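PDB 3BEE: putative YfrE protein from Vibrio parahaemolyticus RIMD 2210633, which is of unknown function but carries TPR repeats of the cytochrome c-type biogenesis protein H family, consistent with a part in cytochrome c maturation through binding of other proteins. Local coordinates for residues V4-L9 with L36-Y41; A11-L16 with L30-A35. All blocks are in the same frame, centred on the assembly; numbering follows the deposited sequence.

Interaction 1 of 2, residues V4-L9 with L36-Y41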
ATOM      1  N   VAL A   4       2.607  10.758 -15.951  1.00 49.13           N
ATOM      2  CA  VAL A   4       3.133   9.877 -14.922  1.00 47.58           C
ATOM      3  C   VAL A   4       2.070   8.830 -14.553  1.00 45.84           C
ATOM      4  O   VAL A   4       0.888   9.117 -14.509  1.00 45.20           O
ATOM      5  CB  VAL A   4       3.576  10.740 -13.703  1.00 47.78           C
ATOM      6  CG1 VAL A   4       4.092   9.903 -12.582  1.00 48.14           C
ATOM      7  CG2 VAL A   4       4.659  11.724 -14.138  1.00 49.27           C
ATOM      8  N   THR A   5       2.484   7.600 -14.319  1.00 44.69           N
ATOM      9  CA  THR A   5       1.512   6.559 -14.018  1.00 43.65           C
ATOM     10  C   THR A   5       1.270   6.512 -12.509  1.00 42.84           C
ATOM     11  O   THR A   5       2.044   7.085 -11.744  1.00 42.45           O
ATOM     12  CB  THR A   5       1.977   5.205 -14.530  1.00 43.59           C
ATOM     13  OG1 THR A   5       3.179   4.848 -13.847  1.00 43.58           O
ATOM     14  CG2 THR A   5       2.238   5.271 -16.053  1.00 43.36           C
ATOM     15  N   ALA A   6       0.192   5.843 -12.102  1.00 42.17           N
ATOM     16  CA  ALA A   6      -0.149   5.681 -10.690  1.00 42.37           C
ATOM     17  C   ALA A   6       0.988   4.994  -9.934  1.00 42.51           C
ATOM     18  O   ALA A   6       1.292   5.341  -8.781  1.00 42.89           O
ATOM     19  CB  ALA A   6      -1.446   4.889 -10.550  1.00 41.95           C
ATOM     20  N   THR A   7       1.610   4.019 -10.594  1.00 42.50           N
ATOM     21  CA  THR A   7       2.713   3.259 -10.010  1.00 41.59           C
ATOM     22  C   THR A   7       3.945   4.143  -9.852  1.00 41.42           C
ATOM     23  O   THR A   7       4.627   4.065  -8.844  1.00 42.07           O
ATOM     24  CB  THR A   7       3.007   1.966 -10.829  1.00 42.55           C
ATOM     25  OG1 THR A   7       1.810   1.169 -10.906  1.00 42.11           O
ATOM     26  CG2 THR A   7       4.109   1.132 -10.164  1.00 41.19           C
ATOM     27  N   GLN A   8       4.196   5.026 -10.819  1.00 40.88           N
ATOM     28  CA  GLN A   8       5.274   6.004 -10.691  1.00 39.82           C
ATOM     29  C   GLN A   8       5.061   7.008  -9.537  1.00 39.06           C
ATOM     30  O   GLN A   8       6.005   7.363  -8.842  1.00 38.89           O
ATOM     31  CB  GLN A   8       5.530   6.705 -12.030  1.00 39.60           C
ATOM     32  CG  GLN A   8       6.223   5.766 -13.030  1.00 39.28           C
ATOM     33  CD  GLN A   8       6.317   6.299 -14.443  1.00 40.61           C
ATOM     34  OE1 GLN A   8       5.601   7.226 -14.840  1.00 39.36           O
ATOM     35  NE2 GLN A   8       7.205   5.688 -15.234  1.00 39.58           N
ATOM     36  N   LEU A   9       3.824   7.460  -9.348  1.00 38.20           N
ATOM     37  CA  LEU A   9       3.457   8.292  -8.210  1.00 37.18           C
ATOM     38  C   LEU A   9       3.662   7.537  -6.876  1.00 36.18           C
ATOM     39  O   LEU A   9       4.225   8.084  -5.925  1.00 36.63           O
ATOM     40  CB  LEU A   9       2.004   8.786  -8.370  1.00 37.63           C
ATOM     41  CG  LEU A   9       1.729   9.774  -9.540  1.00 36.65           C
ATOM     42  CD1 LEU A   9       0.238  10.080  -9.639  1.00 38.43           C
ATOM     43  CD2 LEU A   9       2.494  11.056  -9.391  1.00 34.94           C
ATOM     44  N   LEU A  36      -3.948   6.444  -6.282  1.00 39.51           N
ATOM     45  CA  LEU A  36      -5.261   5.800  -6.102  1.00 39.82           C
ATOM     46  C   LEU A  36      -6.437   6.515  -6.795  1.00 40.61           C
ATOM     47  O   LEU A  36      -7.477   5.913  -7.020  1.00 41.80           O
ATOM     48  CB  LEU A  36      -5.550   5.637  -4.607  1.00 39.97           C
ATOM     49  CG  LEU A  36      -4.587   4.731  -3.819  1.00 39.01           C
ATOM     50  CD1 LEU A  36      -4.891   4.828  -2.325  1.00 39.33           C
ATOM     51  CD2 LEU A  36      -4.704   3.288  -4.280  1.00 38.03           C
ATOM     52  N   GLN A  37      -6.266   7.796  -7.131  1.00 40.19           N
ATOM     53  CA  GLN A  37      -7.199   8.525  -7.982  1.00 40.59           C
ATOM     54  C   GLN A  37      -7.130   7.977  -9.419  1.00 40.63           C
ATOM     55  O   GLN A  37      -8.163   7.757 -10.068  1.00 39.96           O
ATOM     56  CB  GLN A  37      -6.869  10.040  -7.953  1.00 40.21           C
ATOM     57  CG  GLN A  37      -7.748  10.952  -8.813  1.00 41.62           C
ATOM     58  CD  GLN A  37      -9.202  10.963  -8.386  1.00 42.53           C
ATOM     59  OE1 GLN A  37      -9.514  10.913  -7.199  1.00 42.31           O
ATOM     60  NE2 GLN A  37     -10.105  11.042  -9.360  1.00 44.35           N
ATOM     61  N   LEU A  38      -5.908   7.749  -9.900  1.00 40.72           N
ATOM     62  CA  LEU A  38      -5.687   7.122 -11.212  1.00 40.66           C
ATOM     63  C   LEU A  38      -6.027   5.627 -11.248  1.00 40.81           C
ATOM     64  O   LEU A  38      -6.698   5.172 -12.179  1.00 41.06           O
ATOM     65  CB  LEU A  38      -4.246   7.341 -11.678  1.00 40.43           C
ATOM     66  CG  LEU A  38      -3.844   8.778 -12.035  1.00 40.83           C
ATOM     67  CD1 LEU A  38      -2.365   8.755 -12.319  1.00 42.34           C
ATOM     68  CD2 LEU A  38      -4.639   9.319 -13.253  1.00 40.07           C
ATOM     69  N   GLU A  39      -5.563   4.872 -10.250  1.00 39.99           N
ATOM     70  CA  GLU A  39      -5.796   3.426 -10.185  1.00 40.07           C
ATOM     71  C   GLU A  39      -6.209   3.046  -8.768  1.00 39.83           C
ATOM     72  O   GLU A  39      -5.344   2.859  -7.920  1.00 39.83           O
ATOM     73  CB  GLU A  39      -4.525   2.645 -10.536  1.00 39.86           C
ATOM     74  CG  GLU A  39      -4.057   2.719 -11.980  1.00 40.23           C
ATOM     75  CD  GLU A  39      -2.774   1.934 -12.201  1.00 40.24           C
ATOM     76  OE1 GLU A  39      -2.549   0.938 -11.474  1.00 42.44           O
ATOM     77  OE2 GLU A  39      -1.995   2.291 -13.109  1.00 40.54           O
ATOM     78  N   PRO A  40      -7.529   2.951  -8.503  1.00 39.63           N
ATOM     79  CA  PRO A  40      -8.056   2.687  -7.155  1.00 39.34           C
ATOM     80  C   PRO A  40      -7.518   1.420  -6.499  1.00 39.06           C
ATOM     81  O   PRO A  40      -7.557   1.317  -5.265  1.00 39.20           O
ATOM     82  CB  PRO A  40      -9.568   2.554  -7.389  1.00 39.73           C
ATOM     83  CG  PRO A  40      -9.823   3.369  -8.624  1.00 39.22           C
ATOM     84  CD  PRO A  40      -8.621   3.115  -9.488  1.00 39.74           C
ATOM     85  N   TYR A  41      -7.017   0.480  -7.296  1.00 38.33           N
ATOM     86  CA  TYR A  41      -6.454  -0.769  -6.752  1.00 38.87           C
ATOM     87  C   TYR A  41      -4.952  -0.894  -7.032  1.00 38.09           C
ATOM     88  O   TYR A  41      -4.394  -1.987  -7.089  1.00 37.29           O
ATOM     89  CB  TYR A  41      -7.264  -2.004  -7.232  1.00 39.90           C
ATOM     90  CG  TYR A  41      -8.662  -2.018  -6.640  1.00 40.74           C
ATOM     91  CD1 TYR A  41      -8.898  -2.588  -5.383  1.00 42.13           C
ATOM     92  CD2 TYR A  41      -9.730  -1.409  -7.303  1.00 41.39           C
ATOM     93  CE1 TYR A  41     -10.166  -2.569  -4.806  1.00 41.59           C
ATOM     94  CE2 TYR A  41     -11.009  -1.388  -6.744  1.00 42.88           C
ATOM     95  CZ  TYR A  41     -11.215  -1.972  -5.494  1.00 43.58           C
ATOM     96  OH  TYR A  41     -12.473  -1.959  -4.927  1.00 43.57           O
TER
HETATM   97  O   HOH W   1      -1.699   4.822 -14.121  1.00 45.13           O
HETATM   98  O   HOH W   2       0.915   2.216 -13.420  1.00 50.24           O
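A6 packs its CB against both L38 and E39 where the start of helix 6-18 meets the end of helix 26-38, at one edge of an antiparallel helix pair of the kind that builds TPR folds. The CB of A6 points at the opposing segment and lies 3.9 Å from CB of L38. E39 runs along the same methyl with its CB, CG, CD and OE2, the nearest being E39 CD at 3.6 Å from A6 CB. The chain is extended, with CD anti to CA (chi2 179°), which sets CD beside the methyl, with OE2 facing the start of helix 6-18. There the link is made through water. Water 1 accepts from A6 N and donates to E39 OE2, while water 2 joins OE2 to T7 OG1, so one carboxylate oxygen receives two water bonds. N42, just beyond the segment, gives hydrogen bonds to both T7 OG1 and E39 OE1. The negative charge stands before the N-terminus of helix 6-18, where the helix dipole would probably favour it. T5 and Q8 close that end as a capping box: Q8 N donates to T5 OG1 and T5 N donates to Q8 OE1, both at 3.2 Å. On the other flank the L38 side chain crosses that of L9 at about a right angle, their CD1 atoms 4.0 Å apart. The same CD1 of L38 also lies against the backbone, 3.9 Å from V4 O.

Interaction 2 of 2, residues A11-L16 with L30-A35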
ATOM      1  N   ALA A  11       5.638   4.992  -6.438  1.00 33.46           N
ATOM      2  CA  ALA A  11       7.070   4.756  -6.267  1.00 32.97           C
ATOM      3  C   ALA A  11       7.759   5.979  -5.640  1.00 33.40           C
ATOM      4  O   ALA A  11       8.631   5.834  -4.780  1.00 33.64           O
ATOM      5  CB  ALA A  11       7.738   4.378  -7.610  1.00 32.53           C
ATOM      6  N   LYS A  12       7.399   7.192  -6.052  0.50 33.48           N
ATOM      7  CA  LYS A  12       7.997   8.341  -5.378  0.50 33.43           C
ATOM      8  C   LYS A  12       7.546   8.357  -3.930  0.50 34.05           C
ATOM      9  O   LYS A  12       8.361   8.577  -3.026  0.50 34.13           O
ATOM     10  CB  LYS A  12       7.690   9.682  -6.046  0.50 33.56           C
ATOM     11  CG  LYS A  12       8.571  10.810  -5.456  0.50 33.71           C
ATOM     12  CD  LYS A  12       8.418  12.148  -6.173  0.50 31.63           C
ATOM     13  CE  LYS A  12       9.236  13.198  -5.453  0.50 29.04           C
ATOM     14  NZ  LYS A  12       9.337  14.456  -6.199  0.50 30.08           N
ATOM     15  N   ALA A  13       6.257   8.108  -3.701  1.00 34.28           N
ATOM     16  CA  ALA A  13       5.781   8.073  -2.314  1.00 34.98           C
ATOM     17  C   ALA A  13       6.599   7.092  -1.485  1.00 35.65           C
ATOM     18  O   ALA A  13       6.946   7.387  -0.340  1.00 37.26           O
ATOM     19  CB  ALA A  13       4.310   7.707  -2.247  1.00 34.73           C
ATOM     20  N   THR A  14       6.901   5.928  -2.058  1.00 36.44           N
ATOM     21  CA  THR A  14       7.635   4.854  -1.383  1.00 35.65           C
ATOM     22  C   THR A  14       9.060   5.324  -1.067  1.00 36.26           C
ATOM     23  O   THR A  14       9.561   5.091   0.033  1.00 36.38           O
ATOM     24  CB  THR A  14       7.684   3.590  -2.267  1.00 35.73           C
ATOM     25  OG1 THR A  14       6.352   3.162  -2.565  1.00 35.62           O
ATOM     26  CG2 THR A  14       8.485   2.436  -1.595  1.00 34.67           C
ATOM     27  N   THR A  15       9.720   5.975  -2.026  1.00 36.67           N
ATOM     28  CA  THR A  15      11.052   6.518  -1.775  1.00 37.86           C
ATOM     29  C   THR A  15      11.040   7.536  -0.618  1.00 38.89           C
ATOM     30  O   THR A  15      11.845   7.444   0.304  1.00 38.78           O
ATOM     31  CB  THR A  15      11.670   7.161  -3.031  1.00 38.02           C
ATOM     32  OG1 THR A  15      11.801   6.174  -4.058  1.00 38.73           O
ATOM     33  CG2 THR A  15      13.045   7.687  -2.714  1.00 36.81           C
ATOM     34  N   LEU A  16      10.125   8.502  -0.669  1.00 39.70           N
ATOM     35  CA  LEU A  16      10.033   9.504   0.387  1.00 40.99           C
ATOM     36  C   LEU A  16       9.705   8.881   1.742  1.00 41.61           C
ATOM     37  O   LEU A  16      10.215   9.346   2.757  1.00 42.77           O
ATOM     38  CB  LEU A  16       9.010  10.576   0.054  1.00 41.21           C
ATOM     39  CG  LEU A  16       9.276  11.444  -1.164  1.00 42.38           C
ATOM     40  CD1 LEU A  16       7.942  11.984  -1.563  1.00 43.15           C
ATOM     41  CD2 LEU A  16      10.276  12.559  -0.904  1.00 43.15           C
ATOM     42  N   LEU A  30      -0.378  12.599  -0.165  1.00 36.40           N
ATOM     43  CA  LEU A  30      -0.899  13.142  -1.420  1.00 36.59           C
ATOM     44  C   LEU A  30      -0.473  12.344  -2.661  1.00 36.91           C
ATOM     45  O   LEU A  30      -1.295  12.094  -3.526  1.00 37.35           O
ATOM     46  CB  LEU A  30      -0.552  14.642  -1.577  1.00 36.25           C
ATOM     47  CG  LEU A  30      -1.151  15.430  -2.758  1.00 37.27           C
ATOM     48  CD1 LEU A  30      -2.719  15.408  -2.800  1.00 36.18           C
ATOM     49  CD2 LEU A  30      -0.644  16.898  -2.747  1.00 35.78           C
ATOM     50  N   LEU A  31       0.806  11.972  -2.762  1.00 37.30           N
ATOM     51  CA  LEU A  31       1.288  11.126  -3.876  1.00 38.12           C
ATOM     52  C   LEU A  31       0.534   9.807  -3.958  1.00 38.57           C
ATOM     53  O   LEU A  31       0.127   9.398  -5.043  1.00 39.37           O
ATOM     54  CB  LEU A  31       2.805  10.857  -3.795  1.00 37.58           C
ATOM     55  CG  LEU A  31       3.705  12.027  -4.219  1.00 38.26           C
ATOM     56  CD1 LEU A  31       5.105  11.854  -3.642  1.00 36.51           C
ATOM     57  CD2 LEU A  31       3.785  12.188  -5.738  1.00 34.54           C
ATOM     58  N   LEU A  32       0.304   9.181  -2.802  1.00 39.11           N
ATOM     59  CA  LEU A  32      -0.527   7.975  -2.711  1.00 38.77           C
ATOM     60  C   LEU A  32      -1.970   8.232  -3.113  1.00 39.55           C
ATOM     61  O   LEU A  32      -2.539   7.450  -3.883  1.00 39.93           O
ATOM     62  CB  LEU A  32      -0.482   7.387  -1.302  1.00 38.53           C
ATOM     63  CG  LEU A  32       0.860   6.808  -0.874  1.00 37.92           C
ATOM     64  CD1 LEU A  32       0.764   6.434   0.601  1.00 36.99           C
ATOM     65  CD2 LEU A  32       1.245   5.583  -1.708  1.00 36.22           C
ATOM     66  N   GLU A  33      -2.567   9.315  -2.607  1.00 39.52           N
ATOM     67  CA  GLU A  33      -3.933   9.668  -2.985  1.00 40.53           C
ATOM     68  C   GLU A  33      -4.075   9.778  -4.486  1.00 39.98           C
ATOM     69  O   GLU A  33      -5.101   9.390  -5.055  1.00 40.35           O
ATOM     70  CB  GLU A  33      -4.365  10.998  -2.352  1.00 40.22           C
ATOM     71  CG  GLU A  33      -4.810  10.854  -0.915  1.00 41.73           C
ATOM     72  CD  GLU A  33      -5.151  12.193  -0.270  1.00 44.25           C
ATOM     73  OE1 GLU A  33      -5.384  13.217  -0.989  1.00 45.40           O
ATOM     74  OE2 GLU A  33      -5.192  12.206   0.987  1.00 51.10           O
ATOM     75  N   GLN A  34      -3.056  10.361  -5.122  1.00 39.24           N
ATOM     76  CA  GLN A  34      -3.076  10.578  -6.557  1.00 38.41           C
ATOM     77  C   GLN A  34      -2.888   9.309  -7.349  1.00 38.52           C
ATOM     78  O   GLN A  34      -3.533   9.139  -8.369  1.00 38.24           O
ATOM     79  CB  GLN A  34      -2.049  11.636  -6.952  1.00 38.57           C
ATOM     80  CG  GLN A  34      -2.470  12.993  -6.423  1.00 37.69           C
ATOM     81  CD  GLN A  34      -3.766  13.415  -7.054  1.00 40.29           C
ATOM     82  OE1 GLN A  34      -4.821  13.493  -6.394  1.00 42.24           O
ATOM     83  NE2 GLN A  34      -3.711  13.666  -8.355  1.00 37.33           N
ATOM     84  N   ALA A  35      -1.997   8.429  -6.887  1.00 38.14           N
ATOM     85  CA  ALA A  35      -1.900   7.087  -7.442  1.00 38.98           C
ATOM     86  C   ALA A  35      -3.258   6.380  -7.417  1.00 39.40           C
ATOM     87  O   ALA A  35      -3.660   5.782  -8.407  1.00 40.60           O
ATOM     88  CB  ALA A  35      -0.859   6.259  -6.672  1.00 38.50           C
TER
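K12 passes the CB-CG-CD part of its chain obliquely across the end of L31 in an antiparallel pairing of helices 6-18 and 26-38, the two-helix hairpin on which TPR repeats are built. The segment axes approach to 8.7 Å, with 158° between their N-to-C directions. In the conformer given here, K12 CG stands anti to the backbone N (chi1 -169°) and comes within 4.0 Å of L31 CD1; CB and CD lie nearly as close to that methyl, and the extended chain then carries the ammonium away from helix 26-38. A13 follows, the residue whose CA lies nearest the opposing segment, 5.7 Å from CA of L31. Its CB faces helix 26-38 and meets two leucines, with L31 CB and L32 CD2 each 3.8 Å from A13 CB. L32 starts off to the side, but its CG and CD2 come back onto the alanine methyl, and it also rests on A45, L48 and I49 of helix 43-55, joining this pair to the next helix. One turn after K12, L16 brings its CD1 to 3.5 Å from L31 CD1, the two side chains crossing at about a right angle. L16 also touches E27 and V28 earlier in helix 26-38. L31 CD1 also lies 3.9 Å from A13 N. No hydrogen bond crosses between the segments, and the side-chain-to-side-chain contacts are all carbon to carbon. Between these segments the contact therefore rests on van der Waals packing of alkyl groups, and the single methyl of A13 is consistent with the close backbone approach.

Both contacts belong to the same pairing of helix 6-18 with helix 26-38, and their centres lie about 9 Å apart. Because the helices run antiparallel, interaction 2 falls between the segments of interaction 1 along the chain, nearer the turn joining the helices. They also touch: A35 CB of interaction 2 lies 3.1 Å from A6 O of interaction 1, and L31 CB is 3.8 Å from L9 O. The character changes along the pair, from apolar side-chain packing without hydrogen bonds across in 11-16 with 30-35 to packing plus water bridges in 4-9 with 36-41. All four segments belong to the TPR region of this C-terminal fragment of a longer membrane protein; no ligand or active site is defined for the fragment.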